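PDB 4MBO: serine-rich Repeat Adhesion Glycoprotein (Srr1) from Streptococcus agalactiae, which binds fibrinogen as a serine-rich repeat surface adhesin of a streptococcus, probably through the two beta-rich domains of its binding region. Local coordinates for residues A[36-41]-A[174-179]; A[156-161]-A[241-246]; A[298-303]-A[309-314]. One frame throughout, in Å; residues are numbered along the deposited sequence. Where two conformers were deposited one is given.

Following the chain from the N terminus, the loop 36-41 comes first, starting at the end of strand 34-36 and running toward strand 43-51 of the Ig-like domain. Interaction 1 closes the long loop from it to strand 169-181 of the second domain. Segment 156-161, the end of strand 148-157 and the connection beyond it, lies inside that loop, but its partner 241-246 lies outside, so interactions 1 and 2 cross. The two touch through D38 with N159 and K179 with D245, and both join the two domains at their boundary. Interaction 3 follows in series, a local hairpin of 298-303 with 309-314 in the second domain; its Y314 hydroxyl reaches D38, and its Y312 packs against S175.

Interaction 1 (A[36-41]-A[174-179]); sequences KLDSSE and RSRIMK. With CA (calcium ion), chain E.
R176 reaches out of its strand to the loop 36-41 and meets D38 and L37 with the edge of its guanidinium. Its chain leaves with CG anti to the backbone N (chi1 -169°) and stays extended to NE, which lets the group span a gap where the nearest alpha carbons, of D38 and R176, are 8.2 Å apart. D38, its CG anti to the carbonyl carbon, crosses R176 at about a right angle. R176 NE gives D38 OD1 a nearly straight bond of 2.7 Å (168° at the hydrogen), in the guanidinium plane and on the syn lone pair of the carboxylate, although the two planes stand 57° apart. R176 NH1 turns to L37 O at 3.2 Å, approaching from above the carbonyl plane, and makes a weak second bond to D38 OD1. The acceptors belong to a type I beta turn, K36 to S39, in the Ig-like domain; the arginine belongs to the fibrinogen-binding adhesin domain, so the salt bridge joins the two. D38 OD1 also bonds Y314 OH, D38 OD2 takes N159 N, and R176 NH2 goes to S243 O. Beyond the turn, S40 O lies 2.7 Å from a calcium ion whose other ligands are mostly waters.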
ATOM      1  N   LYS A  36      -6.780   5.556  -8.265  1.00 17.86           N
ATOM      2  CA  LYS A  36      -5.367   5.958  -8.403  1.00 18.57           C
ATOM      3  C   LYS A  36      -4.659   5.736  -7.078  1.00 17.68           C
ATOM      4  O   LYS A  36      -4.658   6.598  -6.202  1.00 18.11           O
ATOM      5  CB  LYS A  36      -5.283   7.420  -8.840  1.00 20.14           C
ATOM      6  CG  LYS A  36      -6.005   7.689 -10.152  1.00 22.13           C
ATOM      7  CD  LYS A  36      -5.957   9.161 -10.555  1.00 25.21           C
ATOM      8  CE  LYS A  36      -6.859   9.472 -11.747  1.00 27.54           C
ATOM      9  NZ  LYS A  36      -7.109  10.940 -11.891  1.00 30.52           N
ATOM     10  N   LEU A  37      -3.996   4.588  -6.968  1.00 16.69           N
ATOM     11  CA  LEU A  37      -3.350   4.209  -5.706  1.00 17.10           C
ATOM     12  C   LEU A  37      -2.061   4.958  -5.426  1.00 18.54           C
ATOM     13  O   LEU A  37      -1.503   4.820  -4.345  1.00 19.59           O
ATOM     14  CB  LEU A  37      -3.137   2.700  -5.622  1.00 16.41           C
ATOM     15  CG  LEU A  37      -4.411   1.888  -5.449  1.00 16.16           C
ATOM     16  CD1 LEU A  37      -4.102   0.399  -5.430  1.00 16.19           C
ATOM     17  CD2 LEU A  37      -5.185   2.251  -4.164  1.00 16.70           C
ATOM     18  N   ASP A  38      -1.579   5.738  -6.388  1.00 18.52           N
ATOM     19  CA  ASP A  38      -0.415   6.591  -6.167  1.00 19.52           C
ATOM     20  C   ASP A  38      -0.818   8.080  -6.082  1.00 19.77           C
ATOM     21  O   ASP A  38       0.023   8.975  -6.089  1.00 20.67           O
ATOM     22  CB  ASP A  38       0.652   6.333  -7.227  1.00 20.40           C
ATOM     23  CG  ASP A  38       1.368   5.025  -6.997  1.00 21.40           C
ATOM     24  OD1 ASP A  38       1.593   4.696  -5.804  1.00 21.84           O
ATOM     25  OD2 ASP A  38       1.764   4.366  -7.967  1.00 20.42           O
ATOM     26  N   SER A  39      -2.138   8.300  -5.972  1.00 20.24           N
ATOM     27  CA  SER A  39      -2.725   9.619  -5.736  1.00 22.15           C
ATOM     28  C   SER A  39      -3.638   9.568  -4.491  1.00 21.99           C
ATOM     29  O   SER A  39      -4.610  10.309  -4.393  1.00 22.86           O
ATOM     30  CB  SER A  39      -3.491  10.116  -6.971  1.00 23.48           C
ATOM     31  OG  SER A  39      -2.607  10.275  -8.062  1.00 27.85           O
ATOM     32  N   SER A  40      -3.316   8.656  -3.586  0.60 22.40           N
ATOM     33  CA  SER A  40      -4.009   8.507  -2.326  0.60 23.88           C
ATOM     34  C   SER A  40      -5.543   8.426  -2.489  0.60 22.14           C
ATOM     35  O   SER A  40      -6.285   9.109  -1.809  0.60 23.64           O
ATOM     36  CB  SER A  40      -3.575   9.648  -1.374  0.60 25.94           C
ATOM     37  OG  SER A  40      -3.833   9.339  -0.012  0.60 28.17           O
ATOM     38  N   GLU A  41      -6.005   7.601  -3.427  1.00 19.56           N
ATOM     39  CA  GLU A  41      -7.442   7.348  -3.607  1.00 19.64           C
ATOM     40  C   GLU A  41      -7.892   6.013  -2.986  1.00 18.36           C
ATOM     41  O   GLU A  41      -7.095   5.089  -2.791  1.00 17.13           O
ATOM     42  CB  GLU A  41      -7.814   7.379  -5.088  1.00 19.30           C
ATOM     43  CG  GLU A  41      -7.697   8.778  -5.668  1.00 20.69           C
ATOM     44  CD  GLU A  41      -8.268   8.936  -7.058  1.00 22.05           C
ATOM     45  OE1 GLU A  41      -8.461   7.920  -7.774  1.00 20.31           O
ATOM     46  OE2 GLU A  41      -8.520  10.114  -7.428  1.00 22.88           O
ATOM     47  N   ARG A 174      11.732   4.036 -10.373  1.00 13.56           N
ATOM     48  CA  ARG A 174      10.439   4.324  -9.725  1.00 14.47           C
ATOM     49  C   ARG A 174      10.563   4.075  -8.239  1.00 14.81           C
ATOM     50  O   ARG A 174      11.341   3.227  -7.829  1.00 16.66           O
ATOM     51  CB  ARG A 174       9.306   3.491 -10.343  1.00 14.55           C
ATOM     52  CG  ARG A 174       7.939   3.796  -9.770  1.00 15.97           C
ATOM     53  CD  ARG A 174       6.821   3.110 -10.550  1.00 16.68           C
ATOM     54  NE  ARG A 174       7.042   1.665 -10.634  1.00 19.18           N
ATOM     55  CZ  ARG A 174       6.245   0.822 -11.292  1.00 20.60           C
ATOM     56  NH1 ARG A 174       5.147   1.275 -11.891  1.00 21.68           N
ATOM     57  NH2 ARG A 174       6.550  -0.473 -11.353  1.00 20.52           N
ATOM     58  N   SER A 175       9.837   4.819  -7.409  1.00 14.46           N
ATOM     59  CA  SER A 175       9.861   4.576  -5.981  1.00 13.99           C
ATOM     60  C   SER A 175       8.481   4.749  -5.399  1.00 14.66           C
ATOM     61  O   SER A 175       7.634   5.302  -6.054  1.00 14.96           O
ATOM     62  CB  SER A 175      10.849   5.486  -5.301  1.00 14.63           C
ATOM     63  OG  SER A 175      10.420   6.847  -5.433  1.00 15.37           O
ATOM     64  N   ARG A 176       8.274   4.247  -4.194  1.00 14.16           N
ATOM     65  CA  ARG A 176       6.962   4.310  -3.543  1.00 14.25           C
ATOM     66  C   ARG A 176       7.060   4.097  -2.048  1.00 15.28           C
ATOM     67  O   ARG A 176       7.803   3.254  -1.585  1.00 14.48           O
ATOM     68  CB  ARG A 176       6.092   3.206  -4.172  1.00 14.95           C
ATOM     69  CG  ARG A 176       4.628   3.251  -3.842  1.00 15.54           C
ATOM     70  CD  ARG A 176       3.869   2.204  -4.668  1.00 15.10           C
ATOM     71  NE  ARG A 176       2.465   2.505  -4.530  1.00 15.65           N
ATOM     72  CZ  ARG A 176       1.625   1.893  -3.723  1.00 16.13           C
ATOM     73  NH1 ARG A 176       0.398   2.367  -3.634  1.00 17.33           N
ATOM     74  NH2 ARG A 176       1.985   0.846  -2.988  1.00 15.64           N
ATOM     75  N   ILE A 177       6.288   4.866  -1.263  1.00 15.72           N
ATOM     76  CA  ILE A 177       6.127   4.588   0.121  1.00 16.94           C
ATOM     77  C   ILE A 177       4.993   3.575   0.102  1.00 18.88           C
ATOM     78  O   ILE A 177       3.845   3.895  -0.282  1.00 19.69           O
ATOM     79  CB  ILE A 177       5.737   5.838   0.921  1.00 19.96           C
ATOM     80  CG1 ILE A 177       6.897   6.827   0.874  1.00 20.95           C
ATOM     81  CG2 ILE A 177       5.361   5.432   2.315  1.00 20.63           C
ATOM     82  CD1 ILE A 177       6.655   8.158   1.547  1.00 25.09           C
ATOM     83  N   MET A 178       5.312   2.325   0.412  1.00 16.62           N
ATOM     84  CA  MET A 178       4.312   1.276   0.274  1.00 17.58           C
ATOM     85  C   MET A 178       3.848   0.634   1.558  1.00 17.47           C
ATOM     86  O   MET A 178       3.035  -0.291   1.537  1.00 16.53           O
ATOM     87  CB  MET A 178       4.783   0.236  -0.747  1.00 18.20           C
ATOM     88  CG  MET A 178       6.201  -0.248  -0.566  1.00 18.83           C
ATOM     89  SD  MET A 178       6.493  -1.002   1.021  1.00 20.59           S
ATOM     90  CE  MET A 178       5.423  -2.483   0.887  1.00 19.87           C
ATOM     91  N   LYS A 179       4.325   1.145   2.692  1.00 16.80           N
ATOM     92  CA  LYS A 179       3.911   0.610   3.990  1.00 16.87           C
ATOM     93  C   LYS A 179       4.145   1.614   5.082  1.00 18.51           C
ATOM     94  O   LYS A 179       5.207   2.259   5.128  1.00 18.25           O
ATOM     95  CB  LYS A 179       4.679  -0.662   4.349  1.00 17.56           C
ATOM     96  CG  LYS A 179       4.056  -1.515   5.450  1.00 19.24           C
ATOM     97  CD  LYS A 179       2.708  -2.137   5.070  1.00 19.63           C
ATOM     98  CE  LYS A 179       2.781  -2.927   3.760  1.00 18.95           C
ATOM     99  NZ  LYS A 179       1.586  -3.792   3.560  1.00 21.01           N
TER
HETATM  100 CA    CA E 704      -6.110   9.709   0.845  1.00 49.39          CA
HETATM  101  O   HOH W   1      -6.030   6.996   0.696  1.00 28.95           O
HETATM  102  O   HOH W   2      -4.706  11.201   2.275  0.50 39.56           O
HETATM  103  O   HOH W   3      -6.439  11.888  -0.357  1.00 51.76           O
HETATM  104  O   HOH W   4      -7.231   9.712   2.859  0.50 27.60           O
HETATM  105  O   HOH W   5      -7.724   8.522   0.458  0.50 19.09           O

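Interaction 2 (A[156-161]-A[241-246]); sequences VQYNSP and TDSMDQ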
ATOM      1  N   VAL A 156      -7.574  -0.145 -11.595  1.00 16.62           N
ATOM      2  CA  VAL A 156      -6.616   0.219 -10.553  1.00 16.37           C
ATOM      3  C   VAL A 156      -5.374   0.731 -11.264  1.00 17.29           C
ATOM      4  O   VAL A 156      -4.839   0.061 -12.117  1.00 17.52           O
ATOM      5  CB  VAL A 156      -6.313  -0.968  -9.646  1.00 16.67           C
ATOM      6  CG1 VAL A 156      -5.223  -0.610  -8.651  1.00 17.34           C
ATOM      7  CG2 VAL A 156      -7.596  -1.390  -8.937  1.00 18.12           C
ATOM      8  N   GLN A 157      -4.937   1.918 -10.894  0.70 16.66           N
ATOM      9  CA  GLN A 157      -3.796   2.519 -11.552  0.70 18.24           C
ATOM     10  C   GLN A 157      -2.698   2.883 -10.587  0.70 17.01           C
ATOM     11  O   GLN A 157      -2.950   3.394  -9.510  0.70 16.70           O
ATOM     12  CB  GLN A 157      -4.272   3.790 -12.270  0.70 21.04           C
ATOM     13  CG  GLN A 157      -3.176   4.676 -12.813  0.70 24.31           C
ATOM     14  CD  GLN A 157      -3.747   5.889 -13.515  0.70 26.33           C
ATOM     15  OE1 GLN A 157      -4.375   5.768 -14.552  0.70 33.79           O
ATOM     16  NE2 GLN A 157      -3.532   7.057 -12.942  0.70 28.55           N
ATOM     17  N   TYR A 158      -1.473   2.602 -11.008  1.00 16.84           N
ATOM     18  CA  TYR A 158      -0.279   2.990 -10.293  1.00 17.32           C
ATOM     19  C   TYR A 158       0.544   3.856 -11.256  1.00 18.27           C
ATOM     20  O   TYR A 158       0.367   3.816 -12.481  1.00 19.44           O
ATOM     21  CB  TYR A 158       0.556   1.785  -9.939  1.00 16.20           C
ATOM     22  CG  TYR A 158      -0.059   0.832  -8.944  1.00 15.40           C
ATOM     23  CD1 TYR A 158       0.114   1.017  -7.583  1.00 15.80           C
ATOM     24  CD2 TYR A 158      -0.778  -0.293  -9.365  1.00 15.66           C
ATOM     25  CE1 TYR A 158      -0.439   0.138  -6.643  1.00 15.23           C
ATOM     26  CE2 TYR A 158      -1.328  -1.170  -8.450  1.00 15.12           C
ATOM     27  CZ  TYR A 158      -1.132  -0.972  -7.094  1.00 14.78           C
ATOM     28  OH  TYR A 158      -1.679  -1.816  -6.158  1.00 15.39           O
ATOM     29  N   ASN A 159       1.385   4.717 -10.705  0.70 19.69           N
ATOM     30  CA  ASN A 159       2.225   5.537 -11.560  0.70 21.22           C
ATOM     31  C   ASN A 159       3.267   4.750 -12.327  0.70 19.94           C
ATOM     32  O   ASN A 159       3.724   3.696 -11.871  0.70 19.88           O
ATOM     33  CB  ASN A 159       2.937   6.592 -10.736  0.70 24.00           C
ATOM     34  CG  ASN A 159       2.040   7.746 -10.376  0.70 26.99           C
ATOM     35  OD1 ASN A 159       0.956   7.932 -10.960  0.70 34.46           O
ATOM     36  ND2 ASN A 159       2.478   8.532  -9.426  0.70 28.68           N
ATOM     37  N   SER A 160       3.639   5.270 -13.498  0.70 20.66           N
ATOM     38  CA  SER A 160       4.668   4.641 -14.337  0.70 20.59           C
ATOM     39  C   SER A 160       6.065   5.139 -13.970  0.70 18.86           C
ATOM     40  O   SER A 160       6.215   6.195 -13.400  0.70 18.19           O
ATOM     41  CB  SER A 160       4.426   4.935 -15.822  0.70 24.06           C
ATOM     42  OG  SER A 160       3.208   4.349 -16.241  0.70 28.10           O
ATOM     43  N   PRO A 161       7.089   4.359 -14.304  1.00 18.77           N
ATOM     44  CA  PRO A 161       8.452   4.816 -14.040  1.00 18.03           C
ATOM     45  C   PRO A 161       8.893   6.047 -14.800  1.00 18.29           C
ATOM     46  O   PRO A 161       8.313   6.390 -15.842  1.00 19.13           O
ATOM     47  CB  PRO A 161       9.300   3.614 -14.476  1.00 19.13           C
ATOM     48  CG  PRO A 161       8.395   2.444 -14.280  1.00 20.64           C
ATOM     49  CD  PRO A 161       7.050   2.944 -14.698  1.00 20.34           C
ATOM     50  N   THR A 241       6.253  -5.894  -9.241  1.00 18.53           N
ATOM     51  CA  THR A 241       4.887  -5.378  -9.237  1.00 17.89           C
ATOM     52  C   THR A 241       4.969  -3.842  -9.273  1.00 18.68           C
ATOM     53  O   THR A 241       6.049  -3.251  -9.154  1.00 20.84           O
ATOM     54  CB  THR A 241       4.135  -5.815  -7.953  1.00 18.39           C
ATOM     55  OG1 THR A 241       4.793  -5.241  -6.802  1.00 19.65           O
ATOM     56  CG2 THR A 241       4.070  -7.314  -7.873  1.00 20.43           C
ATOM     57  N   ASP A 242       3.832  -3.175  -9.426  1.00 17.28           N
ATOM     58  CA  ASP A 242       3.777  -1.732  -9.412  1.00 16.55           C
ATOM     59  C   ASP A 242       3.539  -1.209  -7.979  1.00 16.46           C
ATOM     60  O   ASP A 242       3.956  -0.103  -7.620  1.00 16.72           O
ATOM     61  CB  ASP A 242       2.671  -1.243 -10.360  1.00 17.34           C
ATOM     62  CG  ASP A 242       2.901  -1.638 -11.834  1.00 18.58           C
ATOM     63  OD1 ASP A 242       4.083  -1.706 -12.278  1.00 20.30           O
ATOM     64  OD2 ASP A 242       1.903  -1.877 -12.536  1.00 19.36           O
ATOM     65  N   SER A 243       2.836  -1.986  -7.140  1.00 16.24           N
ATOM     66  CA  SER A 243       2.640  -1.562  -5.744  1.00 15.91           C
ATOM     67  C   SER A 243       3.881  -1.740  -4.900  1.00 15.04           C
ATOM     68  O   SER A 243       4.018  -1.094  -3.871  1.00 15.65           O
ATOM     69  CB  SER A 243       1.532  -2.367  -5.064  1.00 16.65           C
ATOM     70  OG  SER A 243       1.972  -3.697  -4.885  1.00 15.90           O
ATOM     71  N   MET A 244       4.778  -2.627  -5.335  1.00 15.77           N
ATOM     72  CA  MET A 244       5.988  -2.947  -4.620  1.00 15.39           C
ATOM     73  C   MET A 244       5.740  -3.696  -3.318  1.00 16.28           C
ATOM     74  O   MET A 244       6.671  -3.924  -2.561  1.00 17.13           O
ATOM     75  CB  MET A 244       6.858  -1.708  -4.400  1.00 15.63           C
ATOM     76  CG  MET A 244       7.011  -0.867  -5.634  1.00 15.67           C
ATOM     77  SD  MET A 244       8.344   0.333  -5.464  1.00 16.33           S
ATOM     78  CE  MET A 244       8.098   1.278  -6.956  1.00 16.24           C
ATOM     79  N   ASP A 245       4.494  -4.106  -3.069  1.00 16.07           N
ATOM     80  CA  ASP A 245       4.180  -4.888  -1.871  1.00 17.13           C
ATOM     81  C   ASP A 245       4.090  -6.332  -2.298  1.00 19.37           C
ATOM     82  O   ASP A 245       3.040  -6.812  -2.716  1.00 22.72           O
ATOM     83  CB  ASP A 245       2.878  -4.436  -1.239  1.00 17.48           C
ATOM     84  CG  ASP A 245       2.720  -4.942   0.202  1.00 18.39           C
ATOM     85  OD1 ASP A 245       3.511  -5.839   0.604  1.00 20.23           O
ATOM     86  OD2 ASP A 245       1.796  -4.487   0.909  1.00 18.27           O
ATOM     87  N   GLN A 246       5.217  -7.024  -2.228  1.00 20.50           N
ATOM     88  CA  GLN A 246       5.237  -8.409  -2.680  1.00 21.29           C
ATOM     89  C   GLN A 246       6.187  -9.226  -1.793  1.00 21.18           C
ATOM     90  O   GLN A 246       6.828  -8.702  -0.901  1.00 20.97           O
ATOM     91  CB  GLN A 246       5.624  -8.466  -4.167  1.00 21.61           C
ATOM     92  CG  GLN A 246       6.937  -7.743  -4.481  1.00 20.09           C
ATOM     93  CD  GLN A 246       7.274  -7.684  -5.984  1.00 19.16           C
ATOM     94  OE1 GLN A 246       7.361  -6.617  -6.576  1.00 20.60           O
ATOM     95  NE2 GLN A 246       7.435  -8.841  -6.592  1.00 19.21           N
TER
HETATM   96  O   HOH W   6       1.934   1.344 -13.708  1.00 37.89           O
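Y158 packs one face of its ring on the backbone of D242 and S243, with no direct hydrogen bond between the segments: D242 C stands 4.1 Å above the Y158 ring plane and S243 N 3.9 Å, both offset toward the rim. The CB of D242 sits 3.7 Å from Y158 CG, near the root of the ring, while at the far end S243 CB lies 3.4 Å from Y158 OH. With CG of Y158 anti to its carbonyl carbon (chi1 -67°), the ring extends along the turn to S243. Segment 156-161 leaves strand 148-157 of the Ig-like domain, and 241-246 is part of the loop between strands 229-235 and 254-255 of the adhesin domain, so this packing lies where the two domains meet. The loop is braced from within: S243 OG accepts from D245 N at 3.1 Å in an ST turn, and T241 OG1 from M244 N at 3.0 Å in an ST motif. Q246 OE1 takes both T241 N and T241 OG1 from the same face of its plane, OG1 from well above it. The polar ends turn to outside partners: Y158 OH bonds I131 O, S243 OG bonds Q128 O, and D242 OD1 forms a salt bridge with R174.

Interaction 3 (A[298-303]-A[309-314]); sequences YSTVSD and GSKYSY
The ring of Y298 carries the side chain of K311 over one face: in one of its two conformers K311 has CE 3.6 Å above the Y298 ring plane, offset toward the rim. There K311 NZ lies 4.4 Å from the centroid of the Y298 ring and 10° off its normal, a cation-pi contact, with CH-pi contact from CE. The second ring, of Y312, also deposited in two conformers, leaves from the opposite face of the hairpin and packs against S175. In this conformer K311 is extended, CG anti to its backbone N (chi1 178°), which carries the amine across to the tyrosine. T300 CG2 is 4.1 Å from K311 CG. These residues, with S313, share one face of an antiparallel beta hairpin, strands 295-302 and 309-316, the latter outermost in its sheet within this chain. Within these segments, two hydrogen-bonded pairs hold the strands: S299 with Y312, where S299 N to Y312 O and Y312 N to S299 O are each 2.9 Å, and V301 with S310, whose S310 N to V301 O bond is 2.8 Å. The other face turns inward to strand 169-181, where S299 touches S175, and V301 and S310 touch V173. G309 brings its CA to 3.3 Å from V301 O.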
ATOM      1  N   TYR A 298      12.917  11.066  -2.636  1.00 17.40           N
ATOM      2  CA  TYR A 298      13.159  10.823  -4.048  1.00 16.01           C
ATOM      3  C   TYR A 298      14.254   9.792  -4.193  1.00 15.09           C
ATOM      4  O   TYR A 298      15.045   9.529  -3.265  1.00 15.41           O
ATOM      5  CB  TYR A 298      13.601  12.063  -4.798  1.00 18.36           C
ATOM      6  CG  TYR A 298      14.963  12.606  -4.399  1.00 18.56           C
ATOM      7  CD1 TYR A 298      16.120  12.079  -4.945  1.00 19.53           C
ATOM      8  CD2 TYR A 298      15.094  13.662  -3.493  1.00 21.61           C
ATOM      9  CE1 TYR A 298      17.378  12.558  -4.602  1.00 21.65           C
ATOM     10  CE2 TYR A 298      16.348  14.162  -3.147  1.00 22.83           C
ATOM     11  CZ  TYR A 298      17.490  13.619  -3.699  1.00 24.10           C
ATOM     12  OH  TYR A 298      18.774  14.077  -3.360  1.00 24.33           O
ATOM     13  N   SER A 299      14.260   9.173  -5.365  1.00 14.46           N
ATOM     14  CA  SER A 299      15.305   8.210  -5.762  1.00 14.66           C
ATOM     15  C   SER A 299      15.754   8.487  -7.165  1.00 15.21           C
ATOM     16  O   SER A 299      14.964   8.917  -8.012  1.00 17.25           O
ATOM     17  CB  SER A 299      14.756   6.773  -5.741  1.00 15.29           C
ATOM     18  OG  SER A 299      14.301   6.430  -4.458  1.00 15.11           O
ATOM     19  N   THR A 300      17.013   8.164  -7.452  1.00 15.30           N
ATOM     20  CA  THR A 300      17.517   8.350  -8.794  1.00 14.86           C
ATOM     21  C   THR A 300      18.226   7.123  -9.337  1.00 14.33           C
ATOM     22  O   THR A 300      18.566   6.217  -8.603  1.00 14.51           O
ATOM     23  CB  THR A 300      18.599   9.461  -8.859  1.00 15.27           C
ATOM     24  OG1 THR A 300      19.827   8.984  -8.282  1.00 16.11           O
ATOM     25  CG2 THR A 300      18.162  10.746  -8.200  1.00 18.73           C
ATOM     26  N   VAL A 301      18.462   7.167 -10.648  1.00 14.74           N
ATOM     27  CA  VAL A 301      19.477   6.367 -11.289  1.00 14.86           C
ATOM     28  C   VAL A 301      20.219   7.495 -12.048  1.00 14.48           C
ATOM     29  O   VAL A 301      19.670   8.057 -13.035  1.00 15.50           O
ATOM     30  CB  VAL A 301      18.956   5.288 -12.221  1.00 15.31           C
ATOM     31  CG1 VAL A 301      20.121   4.667 -12.968  1.00 16.76           C
ATOM     32  CG2 VAL A 301      18.236   4.223 -11.441  1.00 15.95           C
ATOM     33  N   SER A 302      21.396   7.879 -11.558  1.00 15.20           N
ATOM     34  CA  SER A 302      22.047   9.096 -12.058  1.00 15.65           C
ATOM     35  C   SER A 302      23.509   9.077 -11.758  1.00 16.36           C
ATOM     36  O   SER A 302      24.024   8.111 -11.226  1.00 16.43           O
ATOM     37  CB  SER A 302      21.460  10.328 -11.313  1.00 16.61           C
ATOM     38  OG  SER A 302      21.765  10.298  -9.883  1.00 16.14           O
ATOM     39  N   ASP A 303      24.183  10.163 -12.122  1.00 16.09           N
ATOM     40  CA  ASP A 303      25.536  10.372 -11.659  1.00 17.63           C
ATOM     41  C   ASP A 303      25.449  10.819 -10.179  1.00 17.81           C
ATOM     42  O   ASP A 303      24.348  11.091  -9.646  1.00 17.51           O
ATOM     43  CB  ASP A 303      26.226  11.433 -12.509  1.00 18.25           C
ATOM     44  CG  ASP A 303      25.560  12.773 -12.395  1.00 20.89           C
ATOM     45  OD1 ASP A 303      24.345  12.863 -12.545  1.00 20.41           O
ATOM     46  OD2 ASP A 303      26.290  13.768 -12.156  1.00 25.09           O
ATOM     47  N   GLY A 309      20.281  11.421 -15.929  1.00 17.37           N
ATOM     48  CA  GLY A 309      19.693  10.144 -15.593  1.00 17.81           C
ATOM     49  C   GLY A 309      18.227  10.321 -15.354  1.00 18.18           C
ATOM     50  O   GLY A 309      17.570  11.067 -16.069  1.00 19.88           O
ATOM     51  N   SER A 310      17.713   9.645 -14.328  1.00 16.08           N
ATOM     52  CA  SER A 310      16.293   9.673 -13.977  1.00 16.92           C
ATOM     53  C   SER A 310      16.073   9.895 -12.486  1.00 16.77           C
ATOM     54  O   SER A 310      16.871   9.467 -11.675  1.00 16.33           O
ATOM     55  CB  SER A 310      15.642   8.330 -14.333  1.00 18.56           C
ATOM     56  OG  SER A 310      15.572   8.152 -15.735  1.00 20.39           O
ATOM     57  N   LYS A 311      14.939  10.506 -12.153  0.70 17.29           N
ATOM     58  CA  LYS A 311      14.568  10.765 -10.773  0.70 16.87           C
ATOM     59  C   LYS A 311      13.075  10.565 -10.604  0.70 16.97           C
ATOM     60  O   LYS A 311      12.280  10.943 -11.474  0.70 17.63           O
ATOM     61  CB  LYS A 311      14.979  12.166 -10.386  0.70 19.05           C
ATOM     62  CG  LYS A 311      14.610  12.608  -8.988  0.70 20.89           C
ATOM     63  CD  LYS A 311      15.237  13.965  -8.723  0.70 23.41           C
ATOM     64  CE  LYS A 311      14.724  14.586  -7.452  0.70 25.88           C
ATOM     65  NZ  LYS A 311      15.232  15.978  -7.294  0.70 27.55           N
ATOM     66  N   TYR A 312      12.706   9.925  -9.509  0.70 15.76           N
ATOM     67  CA  TYR A 312      11.285   9.705  -9.183  0.70 16.81           C
ATOM     68  C   TYR A 312      11.060  10.176  -7.761  0.70 18.16           C
ATOM     69  O   TYR A 312      11.899   9.951  -6.902  0.70 16.66           O
ATOM     70  CB  TYR A 312      10.938   8.232  -9.340  0.70 16.91           C
ATOM     71  CG  TYR A 312       9.460   7.928  -9.336  0.70 16.98           C
ATOM     72  CD1 TYR A 312       8.770   7.829  -8.145  0.70 16.98           C
ATOM     73  CD2 TYR A 312       8.751   7.739 -10.536  0.70 18.51           C
ATOM     74  CE1 TYR A 312       7.428   7.531  -8.115  0.70 18.79           C
ATOM     75  CE2 TYR A 312       7.394   7.458 -10.515  0.70 19.84           C
ATOM     76  CZ  TYR A 312       6.746   7.343  -9.282  0.70 20.13           C
ATOM     77  OH  TYR A 312       5.400   7.045  -9.174  0.70 22.50           O
ATOM     78  N   SER A 313       9.920  10.826  -7.510  0.70 19.93           N
ATOM     79  CA  SER A 313       9.629  11.354  -6.169  0.70 23.13           C
ATOM     80  C   SER A 313       8.366  10.772  -5.610  0.70 23.57           C
ATOM     81  O   SER A 313       7.436  10.489  -6.347  0.70 27.49           O
ATOM     82  CB  SER A 313       9.503  12.893  -6.200  0.70 24.03           C
ATOM     83  OG  SER A 313      10.699  13.494  -6.681  0.70 27.54           O
ATOM     84  N   TYR A 314       8.321  10.634  -4.287  1.00 25.71           N
ATOM     85  CA  TYR A 314       7.112  10.149  -3.633  1.00 27.00           C
ATOM     86  C   TYR A 314       7.022  10.741  -2.208  1.00 31.41           C
ATOM     87  O   TYR A 314       7.963  10.648  -1.400  1.00 28.52           O
ATOM     88  CB  TYR A 314       7.122   8.637  -3.591  1.00 24.84           C
ATOM     89  CG  TYR A 314       5.746   8.024  -3.545  1.00 21.60           C
ATOM     90  CD1 TYR A 314       4.990   7.961  -2.370  1.00 23.00           C
ATOM     91  CD2 TYR A 314       5.212   7.479  -4.690  1.00 19.74           C
ATOM     92  CE1 TYR A 314       3.737   7.386  -2.367  1.00 24.46           C
ATOM     93  CE2 TYR A 314       3.991   6.899  -4.697  1.00 20.37           C
ATOM     94  CZ  TYR A 314       3.238   6.855  -3.543  1.00 22.39           C
ATOM     95  OH  TYR A 314       2.019   6.224  -3.618  1.00 20.83           O
TER